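Local coordinates for multisubunit Na+/H+ antiporter, D subunit (Anoxybacillus flavithermus, PDB 6Z16), which probably carries ions across the cell membrane as one subunit of a multisubunit sodium/proton antiporter related to the membrane arm of respiratory complex I, at residues 13-18 with 112-117. Residues are numbered along the deposited sequence; the frame is centred on the assembly and turned at random.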
loop_
_atom_site.group_PDB
_atom_site.type_symbol
_atom_site.label_atom_id
_atom_site.label_comp_id
_atom_site.label_asym_id
_atom_site.label_seq_id
_atom_site.Cartn_x
_atom_site.Cartn_y
_atom_site.Cartn_z
ATOM N N LEU D 13 4.451 -30.440 37.668
ATOM C CA LEU D 13 4.875 -29.316 36.837
ATOM C C LEU D 13 3.733 -28.350 36.572
ATOM O O LEU D 13 3.804 -27.175 36.962
ATOM C CB LEU D 13 5.444 -29.850 35.524
ATOM C CG LEU D 13 5.954 -28.794 34.557
ATOM C CD1 LEU D 13 7.049 -28.014 35.225
ATOM C CD2 LEU D 13 6.455 -29.445 33.296
ATOM N N VAL D 14 2.658 -28.862 35.947
ATOM C CA VAL D 14 1.403 -28.136 35.740
ATOM C C VAL D 14 0.928 -27.498 37.030
ATOM O O VAL D 14 0.615 -26.299 37.061
ATOM C CB VAL D 14 0.331 -29.085 35.170
ATOM C CG1 VAL D 14 -0.999 -28.380 35.076
ATOM C CG2 VAL D 14 0.740 -29.613 33.823
ATOM N N THR D 15 0.995 -28.260 38.130
ATOM C CA THR D 15 0.534 -27.780 39.426
ATOM C C THR D 15 1.329 -26.571 39.866
ATOM O O THR D 15 0.745 -25.535 40.210
ATOM C CB THR D 15 0.649 -28.888 40.462
ATOM O OG1 THR D 15 -0.098 -30.021 40.013
ATOM C CG2 THR D 15 0.104 -28.415 41.794
ATOM N N ALA D 16 2.659 -26.647 39.720
ATOM C CA ALA D 16 3.528 -25.544 40.110
ATOM C C ALA D 16 3.207 -24.298 39.307
ATOM O O ALA D 16 3.084 -23.205 39.879
ATOM C CB ALA D 16 4.989 -25.941 39.927
ATOM N N ILE D 17 2.904 -24.485 38.016
ATOM C CA ILE D 17 2.582 -23.360 37.151
ATOM C C ILE D 17 1.289 -22.704 37.603
ATOM O O ILE D 17 1.243 -21.485 37.817
ATOM C CB ILE D 17 2.515 -23.822 35.689
ATOM C CG1 ILE D 17 3.869 -24.379 35.259
ATOM C CG2 ILE D 17 2.145 -22.674 34.808
ATOM C CD1 ILE D 17 3.826 -25.135 33.961
ATOM N N VAL D 18 0.265 -23.507 37.910
ATOM C CA VAL D 18 -0.994 -22.876 38.293
ATOM C C VAL D 18 -0.972 -22.415 39.735
ATOM O O VAL D 18 -1.923 -21.764 40.172
ATOM C CB VAL D 18 -2.225 -23.772 38.067
ATOM C CG1 VAL D 18 -2.309 -24.194 36.619
ATOM C CG2 VAL D 18 -2.221 -24.962 38.985
ATOM N N PHE D 112 7.534 -23.819 44.869
ATOM C CA PHE D 112 8.913 -24.280 45.004
ATOM C C PHE D 112 8.965 -25.734 45.456
ATOM O O PHE D 112 9.829 -26.500 45.006
ATOM C CB PHE D 112 9.643 -23.375 45.990
ATOM C CG PHE D 112 9.796 -21.962 45.514
ATOM C CD1 PHE D 112 9.873 -21.671 44.162
ATOM C CD2 PHE D 112 9.801 -20.916 46.418
ATOM C CE1 PHE D 112 9.991 -20.368 43.725
ATOM C CE2 PHE D 112 9.883 -19.608 45.984
ATOM C CZ PHE D 112 10.001 -19.338 44.641
ATOM N N PHE D 113 8.036 -26.116 46.341
ATOM C CA PHE D 113 7.810 -27.516 46.699
ATOM C C PHE D 113 7.571 -28.379 45.464
ATOM O O PHE D 113 8.233 -29.413 45.264
ATOM C CB PHE D 113 6.604 -27.587 47.639
ATOM C CG PHE D 113 6.328 -28.955 48.196
ATOM C CD1 PHE D 113 6.966 -29.388 49.337
ATOM C CD2 PHE D 113 5.424 -29.808 47.575
ATOM C CE1 PHE D 113 6.711 -30.636 49.849
ATOM C CE2 PHE D 113 5.179 -31.060 48.077
ATOM C CZ PHE D 113 5.823 -31.472 49.215
ATOM N N GLN D 114 6.616 -27.968 44.626
ATOM C CA GLN D 114 6.282 -28.767 43.453
ATOM C C GLN D 114 7.408 -28.775 42.428
ATOM O O GLN D 114 7.600 -29.785 41.753
ATOM C CB GLN D 114 4.986 -28.267 42.822
ATOM C CG GLN D 114 3.754 -28.449 43.688
ATOM C CD GLN D 114 3.354 -29.893 43.853
ATOM O OE1 GLN D 114 3.382 -30.670 42.905
ATOM N NE2 GLN D 114 2.985 -30.266 45.070
ATOM N N PHE D 115 8.188 -27.693 42.323
ATOM C CA PHE D 115 9.334 -27.720 41.415
ATOM C C PHE D 115 10.433 -28.648 41.916
ATOM O O PHE D 115 11.114 -29.288 41.103
ATOM C CB PHE D 115 9.912 -26.323 41.180
ATOM C CG PHE D 115 9.134 -25.494 40.202
ATOM C CD1 PHE D 115 9.067 -25.868 38.872
ATOM C CD2 PHE D 115 8.554 -24.298 40.586
ATOM C CE1 PHE D 115 8.369 -25.109 37.966
ATOM C CE2 PHE D 115 7.858 -23.529 39.684
ATOM C CZ PHE D 115 7.767 -23.934 38.371
ATOM N N LEU D 116 10.608 -28.749 43.236
ATOM C CA LEU D 116 11.569 -29.707 43.773
ATOM C C LEU D 116 11.150 -31.141 43.483
ATOM O O LEU D 116 11.989 -31.981 43.117
ATOM C CB LEU D 116 11.741 -29.493 45.273
ATOM C CG LEU D 116 12.706 -30.435 45.984
ATOM C CD1 LEU D 116 14.080 -30.337 45.373
ATOM C CD2 LEU D 116 12.764 -30.088 47.450
ATOM N N ILE D 117 9.853 -31.439 43.610
ATOM C CA ILE D 117 9.458 -32.817 43.327
ATOM C C ILE D 117 9.455 -33.084 41.822
ATOM O O ILE D 117 9.686 -34.225 41.399
ATOM C CB ILE D 117 8.127 -33.199 44.009
ATOM C CG1 ILE D 117 6.945 -32.432 43.451
ATOM C CG2 ILE D 117 8.220 -32.970 45.508
ATOM C CD1 ILE D 117 5.629 -32.897 43.997
#
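A16 and F115 meet as methyl and ring at the crossing of two nearly antiparallel helices, 7-18 and 109-124, both predicted to be transmembrane, in the membrane domain of this Mrp antiporter subunit. The local axes approach to 8.4 Å at an angle of 160°, a worked example of helix packing at a small residue: in the closest backbone pair, A16 and Q114, the alanine turns only a methyl to the partner helix. CB of A16 sits over the middle of one face of the F115 ring, 3.7 Å from the centroid and only 11° off the ring normal, a CH-pi contact. CG of F115 stands anti to its carbonyl carbon, beside the backbone N (chi1 -79°), and from there the ring extends to lie against A16. L13 CD1, one turn before A16, approaches the same ring obliquely, 4.2 Å from CE1 of F115. I802 and C798 of another antiporter subunit pack against F115 and L13 respectively, which places this flank of the contact at a subunit interface. An alanine in place of F115 would probably leave the methyl of A16 and CD1 of L13 without their aromatic partner and open a gap between the helices. Beside the ring, Q114 turns its CB to the same methyl, 3.7 Å from A16 CB. Its chain then bends at chi2 and crosses T15 obliquely. T15 commits its hydroxyl to its own helix, OG1 hydrogen-bonding I11 O, while NE2 of Q114 makes a weak hydrogen bond to T37 OG1. What T15 turns to Q114 is carbon: its CG2 lies 4.1 Å from Q114 CD.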